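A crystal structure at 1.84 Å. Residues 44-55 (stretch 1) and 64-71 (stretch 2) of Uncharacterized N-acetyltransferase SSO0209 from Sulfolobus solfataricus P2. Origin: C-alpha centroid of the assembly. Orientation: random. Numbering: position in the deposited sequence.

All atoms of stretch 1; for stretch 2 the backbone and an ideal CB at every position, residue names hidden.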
# COMPACT_ATOMS: atom_id res chain seq x y z
N GLU A 44 9.31 -11.01 -4.63
CA GLU A 44 8.19 -11.70 -5.26
C GLU A 44 7.07 -10.74 -5.61
O GLU A 44 6.41 -10.90 -6.63
CB GLU A 44 7.68 -12.82 -4.38
CG GLU A 44 8.67 -13.99 -4.43
CD GLU A 44 8.28 -15.15 -3.56
OE1 GLU A 44 8.95 -15.34 -2.52
OE2 GLU A 44 7.34 -15.89 -3.93
N HIS A 45 6.83 -9.75 -4.75
CA HIS A 45 5.78 -8.79 -5.07
C HIS A 45 6.19 -7.91 -6.25
O HIS A 45 5.35 -7.52 -7.06
CB HIS A 45 5.44 -7.93 -3.84
CG HIS A 45 4.64 -8.66 -2.81
ND1 HIS A 45 5.14 -9.71 -2.08
CD2 HIS A 45 3.35 -8.50 -2.41
CE1 HIS A 45 4.21 -10.17 -1.27
NE2 HIS A 45 3.11 -9.45 -1.44
N LEU A 46 7.48 -7.61 -6.36
CA LEU A 46 7.94 -6.86 -7.52
C LEU A 46 7.78 -7.70 -8.80
O LEU A 46 7.28 -7.21 -9.80
CB LEU A 46 9.39 -6.40 -7.34
CG LEU A 46 10.01 -5.63 -8.52
CD1 LEU A 46 9.21 -4.38 -8.80
CD2 LEU A 46 11.46 -5.29 -8.24
N LYS A 47 8.15 -8.98 -8.75
CA LYS A 47 8.03 -9.80 -9.95
C LYS A 47 6.59 -10.14 -10.32
O LYS A 47 6.26 -10.24 -11.50
CB LYS A 47 8.86 -11.08 -9.78
CG LYS A 47 10.33 -10.74 -9.62
CD LYS A 47 11.27 -11.89 -9.92
CE LYS A 47 12.72 -11.42 -9.82
NZ LYS A 47 13.13 -10.51 -10.95
N GLU A 48 5.72 -10.33 -9.34
CA GLU A 48 4.34 -10.71 -9.63
C GLU A 48 3.40 -9.52 -9.91
O GLU A 48 2.47 -9.64 -10.71
CB GLU A 48 3.78 -11.54 -8.48
CG GLU A 48 4.54 -12.85 -8.24
CD GLU A 48 4.03 -13.61 -7.02
OE1 GLU A 48 3.25 -13.05 -6.24
OE2 GLU A 48 4.42 -14.79 -6.86
N TYR A 49 3.63 -8.39 -9.25
CA TYR A 49 2.68 -7.26 -9.32
C TYR A 49 3.39 -5.94 -9.57
O TYR A 49 2.94 -4.88 -9.12
CB TYR A 49 1.87 -7.14 -8.01
CG TYR A 49 1.49 -8.46 -7.37
CD1 TYR A 49 0.53 -9.28 -7.94
CD2 TYR A 49 2.08 -8.87 -6.18
CE1 TYR A 49 0.18 -10.48 -7.36
CE2 TYR A 49 1.73 -10.08 -5.58
CZ TYR A 49 0.77 -10.87 -6.18
OH TYR A 49 0.41 -12.07 -5.60
N GLY A 50 4.49 -6.02 -10.31
CA GLY A 50 5.39 -4.90 -10.47
C GLY A 50 4.80 -3.66 -11.11
O GLY A 50 5.28 -2.56 -10.85
N LEU A 51 3.78 -3.82 -11.94
CA LEU A 51 3.21 -2.66 -12.63
C LEU A 51 2.54 -1.69 -11.67
O LEU A 51 2.38 -0.50 -11.98
CB LEU A 51 2.22 -3.11 -13.70
CG LEU A 51 2.90 -3.90 -14.82
CD1 LEU A 51 1.88 -4.46 -15.78
CD2 LEU A 51 3.88 -2.98 -15.54
N ALA A 52 2.17 -2.20 -10.49
CA ALA A 52 1.51 -1.35 -9.49
C ALA A 52 2.42 -1.04 -8.29
O ALA A 52 1.96 -0.46 -7.28
CB ALA A 52 0.19 -2.03 -9.01
N PHE A 53 3.70 -1.39 -8.41
CA PHE A 53 4.71 -1.22 -7.36
C PHE A 53 5.53 0.02 -7.72
O PHE A 53 6.33 0.01 -8.67
CB PHE A 53 5.63 -2.48 -7.30
CG PHE A 53 6.44 -2.65 -6.04
CD1 PHE A 53 6.72 -3.95 -5.57
CD2 PHE A 53 6.90 -1.57 -5.29
CE1 PHE A 53 7.46 -4.15 -4.41
CE2 PHE A 53 7.64 -1.78 -4.12
CZ PHE A 53 7.92 -3.07 -3.69
N PHE A 54 5.33 1.11 -6.99
CA PHE A 54 6.02 2.34 -7.32
C PHE A 54 6.98 2.79 -6.23
O PHE A 54 6.80 2.47 -5.05
CB PHE A 54 5.00 3.44 -7.59
CG PHE A 54 4.24 3.27 -8.88
CD1 PHE A 54 4.70 3.86 -10.06
CD2 PHE A 54 3.06 2.55 -8.92
CE1 PHE A 54 3.99 3.72 -11.25
CE2 PHE A 54 2.36 2.39 -10.11
CZ PHE A 54 2.82 2.98 -11.27
N VAL A 55 7.99 3.55 -6.63
CA VAL A 55 8.86 4.25 -5.69
C VAL A 55 8.81 5.75 -5.96
O VAL A 55 8.53 6.17 -7.07
CB VAL A 55 10.32 3.77 -5.77
CG1 VAL A 55 10.47 2.34 -5.17
CG2 VAL A 55 10.83 3.84 -7.21
N UNK A 64 10.36 6.77 -0.70
CA UNK A 64 9.06 6.21 -0.37
C UNK A 64 8.70 5.11 -1.33
O UNK A 64 9.31 5.00 -2.38
CB UNK A 64 7.98 7.29 -0.38
N UNK A 65 7.73 4.27 -0.96
CA UNK A 65 7.33 3.21 -1.87
C UNK A 65 5.92 2.76 -1.56
O UNK A 65 5.40 3.02 -0.47
CB UNK A 65 8.30 2.03 -1.79
N UNK A 66 5.32 2.06 -2.51
CA UNK A 66 4.07 1.37 -2.26
C UNK A 66 4.16 -0.01 -2.89
O UNK A 66 4.48 -0.15 -4.06
CB UNK A 66 2.88 2.16 -2.81
N UNK A 67 3.88 -1.03 -2.08
CA UNK A 67 3.95 -2.42 -2.53
C UNK A 67 2.57 -3.04 -2.56
O UNK A 67 1.92 -3.12 -1.52
CB UNK A 67 4.87 -3.24 -1.63
N UNK A 68 2.12 -3.49 -3.74
CA UNK A 68 0.77 -4.00 -3.93
C UNK A 68 0.71 -5.52 -3.95
O UNK A 68 1.74 -6.19 -4.10
CB UNK A 68 0.19 -3.45 -5.23
N UNK A 69 -0.50 -6.05 -3.83
CA UNK A 69 -0.78 -7.45 -4.10
C UNK A 69 -2.09 -7.50 -4.87
O UNK A 69 -3.03 -6.78 -4.53
CB UNK A 69 -0.85 -8.28 -2.81
N UNK A 70 -2.16 -8.31 -5.92
CA UNK A 70 -3.37 -8.40 -6.72
C UNK A 70 -4.09 -9.72 -6.40
O UNK A 70 -3.45 -10.78 -6.36
CB UNK A 70 -3.04 -8.30 -8.21
N UNK A 71 -5.39 -9.65 -6.15
CA UNK A 71 -6.14 -10.82 -5.66
C UNK A 71 -7.45 -11.05 -6.41
O UNK A 71 -7.96 -10.16 -7.06
CB UNK A 71 -6.44 -10.66 -4.17

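Stretch 1 runs from a helix through a 3-10 turn into a short strand, and stretch 2 is a strand that lies antiparallel to that end.

Position 64 has extended backbone angles, -168/163. Its ideal CB points sideways and finds nothing of stretch 1 within 5.5 Å, so stretch 1 sets little limit on the side chain. The residue is Gly 64. Its backbone still takes part: Val 55 CA lies 3.4 Å from Gly 64 O, a CA-H...O contact.

Position 65 pairs with Val 55 in the non-hydrogen-bonded register. Its ideal CB is 4.0 Å from Val 55 CG1 and 4.5 Å from Phe 53 CE2. An apolar or aromatic residue would suit this face. The residue is Tyr 65. Its CB packs on Val 55, and Tyr 65 CD1 comes within 4.3 Å of Phe 53 CE2. The end of the side chain leads away, and its hydroxyl is hydrogen-bonded elsewhere in the structure.

Position 66 is the hydrogen-bonded partner of Phe 54. Its N donates to Phe 54 O at 3.0 Å, and its O accepts from Phe 54 N at 3.3 Å. The CB lies on the same face as Phe 54, so valine, isoleucine, leucine or an aromatic could follow. It is Ile 66, with CG2 4.0 Å from Phe 54 CB.

Position 67 has its ideal CB 3.7 Å from Phe 53 CZ and 5.2 Å from His 45 CB. A long apolar chain could lie along these rings; leucine or methionine are candidates. It is Met 67, extended at chi1 and chi2 (both t). Met 67 CB sits over the face of the Phe 53 ring, 4.0 Å from its centroid. Met 67 SD makes oblique sulfur-aromatic contacts, 4.4 Å from the His 45 ring centroid and 4.7 Å from that of Phe 53.

Position 68 points toward stretch 1. The ideal CB is 4.0 Å from Ala 52 O and 4.9 Å from Tyr 49 CB. The setting favours a compact apolar group; alanine, valine or proline are plausible, and phi of -101 does not single out proline. The residue is Pro 68. Pro 68 CG lies 3.7 Å from Ala 52 CB and 4.0 Å from Tyr 49 CB, while Pro 68 CD lies 3.7 Å from Phe 53 CB. Pro 68 O, 3.3 Å from His 45 CD2, has no hydrogen-bonding partner in the model.

Position 69 points sideways, with its ideal CB 4.2 Å from both Tyr 49 CE2 and His 45 CD2. Many side chains would fit, especially long ones. It is Arg 69. Arg 69 CA lies over one face of the Tyr 49 ring, 4.0 Å from its centroid, a CH-pi contact of the backbone; on the side chain, Arg 69 CG is 3.8 Å from Tyr 49 OH.

Position 70 has its ideal CB 3.7 Å from Tyr 49 CD1. A branched apolar residue suits it. Ile 70 CG1 is 3.7 Å from Tyr 49 CD1.

Position 71 is beyond reach of stretch 1, so the choice is open. Glu 71 accepts a weak hydrogen bond within a salt bridge, Arg 69 NH1 to Glu 71 OE2, 3.1 Å.

Stretch 2, residues 64-71: GYIMPRIE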
# COMPACT_ATOMS: atom_id res chain seq x y z
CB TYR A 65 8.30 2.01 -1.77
CG TYR A 65 8.16 1.27 -0.46
CD1 TYR A 65 7.29 0.20 -0.35
CD2 TYR A 65 8.87 1.66 0.66
CE1 TYR A 65 7.14 -0.48 0.86
CE2 TYR A 65 8.73 1.00 1.88
CZ TYR A 65 7.85 -0.06 1.97
OH TYR A 65 7.71 -0.73 3.17
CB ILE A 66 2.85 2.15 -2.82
CG1 ILE A 66 1.55 1.40 -2.50
CG2 ILE A 66 2.99 2.41 -4.33
CD1 ILE A 66 0.29 2.22 -2.84
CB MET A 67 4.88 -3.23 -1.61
CG MET A 67 4.87 -4.70 -1.88
SD MET A 67 6.27 -5.55 -1.05
CE MET A 67 5.88 -5.23 0.67
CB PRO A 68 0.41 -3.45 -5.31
CG PRO A 68 1.71 -3.65 -6.06
CD PRO A 68 2.82 -3.36 -5.04
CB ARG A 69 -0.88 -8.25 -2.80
CG ARG A 69 -1.14 -9.73 -2.99
CD ARG A 69 -1.69 -10.31 -1.71
NE ARG A 69 -1.40 -11.73 -1.56
CZ ARG A 69 -1.94 -12.49 -0.62
NH1 ARG A 69 -2.81 -11.96 0.24
NH2 ARG A 69 -1.62 -13.77 -0.53
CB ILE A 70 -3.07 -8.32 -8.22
CG1 ILE A 70 -2.36 -7.00 -8.56
CG2 ILE A 70 -4.37 -8.47 -9.00
CD1 ILE A 70 -3.20 -5.78 -8.21
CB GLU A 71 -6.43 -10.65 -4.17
CG GLU A 71 -5.20 -10.28 -3.34
CD GLU A 71 -5.55 -9.83 -1.93
OE1 GLU A 71 -6.70 -9.41 -1.70
OE2 GLU A 71 -4.65 -9.90 -1.07
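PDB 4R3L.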